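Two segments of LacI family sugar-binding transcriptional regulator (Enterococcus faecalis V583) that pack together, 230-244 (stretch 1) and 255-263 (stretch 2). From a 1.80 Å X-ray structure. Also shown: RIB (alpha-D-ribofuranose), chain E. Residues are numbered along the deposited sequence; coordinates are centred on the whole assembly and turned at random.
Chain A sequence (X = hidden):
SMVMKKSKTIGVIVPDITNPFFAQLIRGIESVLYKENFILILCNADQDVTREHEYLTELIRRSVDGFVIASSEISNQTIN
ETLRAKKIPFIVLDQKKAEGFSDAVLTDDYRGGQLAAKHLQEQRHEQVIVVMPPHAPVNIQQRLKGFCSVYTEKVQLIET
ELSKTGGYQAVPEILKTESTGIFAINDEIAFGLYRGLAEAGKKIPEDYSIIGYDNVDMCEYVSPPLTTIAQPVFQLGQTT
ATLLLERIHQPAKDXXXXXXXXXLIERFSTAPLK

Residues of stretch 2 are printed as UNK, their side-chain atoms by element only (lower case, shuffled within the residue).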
# COMPACT_ATOMS: atom_id res chain seq x y z
N ALA A 230 3.25 -13.17 11.82
CA ALA A 230 2.07 -12.39 11.54
C ALA A 230 1.72 -11.43 12.68
O ALA A 230 1.55 -11.86 13.82
CB ALA A 230 0.85 -13.29 11.26
N GLN A 231 1.58 -10.16 12.34
CA GLN A 231 0.97 -9.16 13.22
C GLN A 231 -0.48 -8.98 12.83
O GLN A 231 -0.77 -8.94 11.65
CB GLN A 231 1.62 -7.79 13.05
CG GLN A 231 3.08 -7.70 13.50
CD GLN A 231 3.49 -6.27 13.72
OE1 GLN A 231 2.95 -5.60 14.61
NE2 GLN A 231 4.40 -5.77 12.89
N PRO A 232 -1.38 -8.81 13.82
CA PRO A 232 -2.80 -8.63 13.55
C PRO A 232 -3.13 -7.18 13.30
O PRO A 232 -3.73 -6.53 14.14
CB PRO A 232 -3.47 -9.17 14.83
CG PRO A 232 -2.46 -8.91 15.91
CD PRO A 232 -1.11 -9.09 15.24
N VAL A 233 -2.70 -6.70 12.14
CA VAL A 233 -2.65 -5.26 11.87
C VAL A 233 -3.99 -4.63 11.67
O VAL A 233 -4.21 -3.51 12.13
CB VAL A 233 -1.67 -4.83 10.71
CG1 VAL A 233 -2.03 -5.43 9.35
CG2 VAL A 233 -1.57 -3.32 10.64
N PHE A 234 -4.91 -5.34 11.01
CA PHE A 234 -6.27 -4.82 10.84
C PHE A 234 -6.87 -4.64 12.21
O PHE A 234 -7.42 -3.57 12.54
CB PHE A 234 -7.16 -5.79 10.02
CG PHE A 234 -8.47 -5.21 9.66
CD1 PHE A 234 -8.53 -4.25 8.70
CD2 PHE A 234 -9.62 -5.55 10.33
CE1 PHE A 234 -9.75 -3.68 8.34
CE2 PHE A 234 -10.84 -5.00 9.98
CZ PHE A 234 -10.91 -4.06 8.98
N GLN A 235 -6.72 -5.68 13.03
CA GLN A 235 -7.24 -5.67 14.39
C GLN A 235 -6.53 -4.66 15.26
O GLN A 235 -7.15 -4.08 16.15
CB GLN A 235 -7.10 -7.05 15.01
CG GLN A 235 -7.70 -7.15 16.42
CD GLN A 235 -7.30 -8.44 17.11
OE1 GLN A 235 -6.79 -9.36 16.48
NE2 GLN A 235 -7.53 -8.50 18.40
N LEU A 236 -5.24 -4.44 15.04
CA LEU A 236 -4.53 -3.36 15.74
C LEU A 236 -5.15 -2.00 15.42
O LEU A 236 -5.36 -1.21 16.35
CB LEU A 236 -3.05 -3.38 15.32
CG LEU A 236 -2.14 -2.29 15.86
CD1 LEU A 236 -2.14 -2.27 17.37
CD2 LEU A 236 -0.75 -2.52 15.25
N GLY A 237 -5.50 -1.76 14.15
CA GLY A 237 -6.12 -0.51 13.76
C GLY A 237 -7.52 -0.37 14.35
O GLY A 237 -7.90 0.70 14.81
N GLN A 238 -8.30 -1.45 14.34
CA GLN A 238 -9.62 -1.39 14.96
C GLN A 238 -9.55 -1.10 16.47
O GLN A 238 -10.30 -0.25 17.00
CB GLN A 238 -10.38 -2.70 14.72
CG GLN A 238 -10.81 -2.87 13.26
CD GLN A 238 -11.88 -3.94 13.15
OE1 GLN A 238 -11.76 -5.00 13.75
NE2 GLN A 238 -12.94 -3.64 12.42
N THR A 239 -8.68 -1.81 17.16
CA THR A 239 -8.56 -1.68 18.60
C THR A 239 -8.06 -0.28 18.99
O THR A 239 -8.54 0.33 19.96
CB THR A 239 -7.59 -2.71 19.17
OG1 THR A 239 -7.95 -4.04 18.76
CG2 THR A 239 -7.59 -2.66 20.70
N THR A 240 -7.09 0.22 18.24
CA THR A 240 -6.56 1.56 18.45
C THR A 240 -7.62 2.66 18.32
O THR A 240 -7.71 3.53 19.18
CB THR A 240 -5.35 1.79 17.47
OG1 THR A 240 -4.30 0.86 17.80
CG2 THR A 240 -4.83 3.17 17.56
N ALA A 241 -8.43 2.60 17.27
CA ALA A 241 -9.50 3.58 17.06
C ALA A 241 -10.55 3.43 18.15
O ALA A 241 -11.11 4.42 18.62
CB ALA A 241 -10.15 3.40 15.70
N THR A 242 -10.81 2.20 18.54
CA THR A 242 -11.91 1.93 19.47
C THR A 242 -11.56 2.55 20.78
O THR A 242 -12.36 3.26 21.37
CB THR A 242 -12.19 0.43 19.60
OG1 THR A 242 -12.63 -0.07 18.32
CG2 THR A 242 -13.31 0.16 20.62
N LEU A 243 -10.34 2.29 21.24
CA LEU A 243 -9.87 2.87 22.49
C LEU A 243 -9.81 4.37 22.46
O LEU A 243 -10.11 5.01 23.47
CB LEU A 243 -8.53 2.29 22.88
CG LEU A 243 -8.55 0.86 23.41
CD1 LEU A 243 -7.16 0.52 23.85
CD2 LEU A 243 -9.53 0.67 24.56
N LEU A 244 -9.48 4.97 21.32
CA LEU A 244 -9.42 6.42 21.25
C LEU A 244 -10.80 7.01 21.32
O LEU A 244 -11.03 7.98 22.01
CB LEU A 244 -8.70 6.92 19.99
CG LEU A 244 -8.61 8.43 19.78
CD1 LEU A 244 -7.85 9.11 20.92
CD2 LEU A 244 -7.90 8.71 18.46
N UNK A 255 -5.95 5.00 31.79
CA UNK A 255 -4.97 4.73 30.75
C UNK A 255 -4.92 3.23 30.51
O UNK A 255 -4.78 2.46 31.46
c UNK A 255 -4.29 9.23 29.10
c UNK A 255 -3.07 7.02 32.89
c UNK A 255 -3.64 10.14 31.24
n UNK A 255 -3.08 8.38 32.91
c UNK A 255 -3.48 8.85 31.69
c UNK A 255 -3.56 5.16 31.21
c UNK A 255 -4.05 10.32 29.94
c UNK A 255 -3.70 7.73 30.86
c UNK A 255 -4.13 7.94 29.54
c UNK A 255 -3.45 6.57 31.64
N UNK A 256 -4.99 2.83 29.24
CA UNK A 256 -5.05 1.42 28.91
C UNK A 256 -3.94 1.09 27.92
O UNK A 256 -3.74 1.80 26.93
c UNK A 256 -6.73 -0.40 28.26
o UNK A 256 -9.05 0.20 27.90
c UNK A 256 -6.43 1.09 28.31
c UNK A 256 -8.21 -0.72 28.08
o UNK A 256 -8.54 -1.92 28.14
N UNK A 257 -3.20 0.04 28.22
CA UNK A 257 -2.16 -0.42 27.33
C UNK A 257 -2.29 -1.93 27.10
O UNK A 257 -2.02 -2.73 27.99
o UNK A 257 1.77 0.71 28.70
c UNK A 257 0.19 -1.03 28.32
c UNK A 257 1.60 -0.50 28.42
c UNK A 257 -0.79 0.04 27.86
o UNK A 257 2.55 -1.29 28.21
N UNK A 258 -2.75 -2.30 25.91
CA UNK A 258 -2.92 -3.71 25.53
C UNK A 258 -1.82 -4.18 24.59
O UNK A 258 -1.34 -3.41 23.78
n UNK A 258 -7.75 -2.91 24.72
c UNK A 258 -6.69 -3.71 24.62
c UNK A 258 -5.45 -3.28 25.37
o UNK A 258 -6.70 -4.76 23.97
c UNK A 258 -4.21 -3.89 24.75
N UNK A 259 -1.46 -5.45 24.68
CA UNK A 259 -0.59 -6.10 23.73
C UNK A 259 -1.32 -7.20 22.97
O UNK A 259 -1.82 -8.14 23.58
c UNK A 259 1.59 -7.36 23.50
c UNK A 259 0.61 -6.70 24.46
o UNK A 259 1.28 -5.65 25.14
N UNK A 260 -1.35 -7.11 21.64
CA UNK A 260 -1.94 -8.14 20.80
C UNK A 260 -0.88 -9.18 20.43
O UNK A 260 0.32 -8.82 20.20
c UNK A 260 -4.23 -6.05 18.38
c UNK A 260 -2.57 -7.52 19.54
c UNK A 260 -3.63 -6.44 19.72
c UNK A 260 -4.74 -6.86 20.66
N UNK A 261 -1.28 -10.46 20.36
CA UNK A 261 -0.36 -11.55 20.10
C UNK A 261 0.06 -11.66 18.62
O UNK A 261 -0.56 -11.08 17.76
c UNK A 261 -2.67 -10.95 20.46
c UNK A 261 -1.17 -12.78 20.51
c UNK A 261 -2.54 -12.41 20.09
N UNK A 262 1.15 -12.36 18.39
CA UNK A 262 1.65 -12.65 17.04
C UNK A 262 1.81 -14.16 16.88
O UNK A 262 1.85 -14.89 17.88
c UNK A 262 2.82 -10.42 16.90
c UNK A 262 4.14 -12.41 17.61
c UNK A 262 3.00 -11.91 16.75
N UNK A 263 1.94 -14.65 15.65
CA UNK A 263 2.23 -16.09 15.42
C UNK A 263 3.05 -16.31 14.16
O UNK A 263 3.03 -15.46 13.24
o UNK A 263 -1.37 -18.30 14.43
n UNK A 263 -2.20 -16.38 13.60
c UNK A 263 0.17 -16.52 14.05
c UNK A 263 -1.20 -17.14 14.04
c UNK A 263 0.92 -16.85 15.30
O5 RIB E . 6.59 -3.41 8.28
C5 RIB E . 6.60 -2.08 8.79
C4 RIB E . 7.18 -2.19 10.13
O4 RIB E . 7.41 -0.92 10.78
C3 RIB E . 6.09 -3.06 10.73
O3 RIB E . 6.79 -4.26 11.07
C2 RIB E . 5.58 -2.14 11.84
O2 RIB E . 5.46 -2.82 13.07
C1 RIB E . 6.46 -0.88 11.85
O1 RIB E . 6.97 -0.59 13.14

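Position 255 carries one carbon leading into fused five- and six-membered rings that hold eight carbons and one nitrogen. That is an indole, so the residue is Trp-255; it touches nothing on stretch 1. Position 256 has three carbons in a row, the third bearing two oxygens, one of which lies near the side chain of Leu-243. A carboxylate on a chain of this length means Glu-256, with OE1 3.4 Å from CD2 of Leu-243.

Position 257 repeats that pattern of three carbons and two oxygens, but its CB points away from the helix. It is Glu-257, poorly ordered and free of contact. Position 258 again has three carbons, now ending in one oxygen and one nitrogen; it points toward the helix, and its amide end lies near Thr-239 and Leu-243. This is Gln-258: its NE2 lies 3.6 Å from CD1 of Leu-243, and its OE1 4.0 Å from CG2 of Thr-239.

At 259 a single carbon carries one oxygen and one carbon, a small branched alcohol: Thr-259, exposed and out of reach of stretch 1. Position 260 has four carbons, forked at the second, and is buried against the start of the helix. It is Leu-260, with the largest area covered in the contact. Its CB sits 3.9 Å from CG of Pro-232, while CD1 comes within 3.8 Å of CA of Leu-236 and CD2 within 3.9 Å of NE2 of Gln-235.

Position 261 has three carbons closing a ring onto the backbone nitrogen, and its backbone O approaches CD of Pro-232 at 3.3 Å; this is Pro-261. At 262 one carbon, CB, carries two others and lies 3.3 Å from O of Ala-230; this is Val-262, whose CG1 is 4.3 Å from CA of Gln-231. At 263 three carbons end in one oxygen and one nitrogen, and the chain passes close to the side chain of Ala-230; this is Gln-263, with CG 4.3 Å from CB of Ala-230.

Two kinds of contact meet here. Ala-230 and Gln-263 form an antiparallel pair: N of Ala-230 donates to O of Gln-263 at 2.7 Å, and N of Gln-263 returns a weak bond to O of Ala-230 at 3.4 Å. Beyond it the helix runs nearly antiparallel to the strand, and side chains bridge the gap. The strand's alternation sends Gln-258 and Leu-260 inward and leaves Glu-257 and Thr-259 without contact. The helix answers with Gln-235, Thr-239 and Leu-243, four residues or about one turn apart, joined by Leu-236 beside the first. Thr-239 bonds its OG1 to O of Gln-235 at 2.7 Å, settling its hydroxyl within the helix.

Stretch 2 255-263: WEEQTLPVQ
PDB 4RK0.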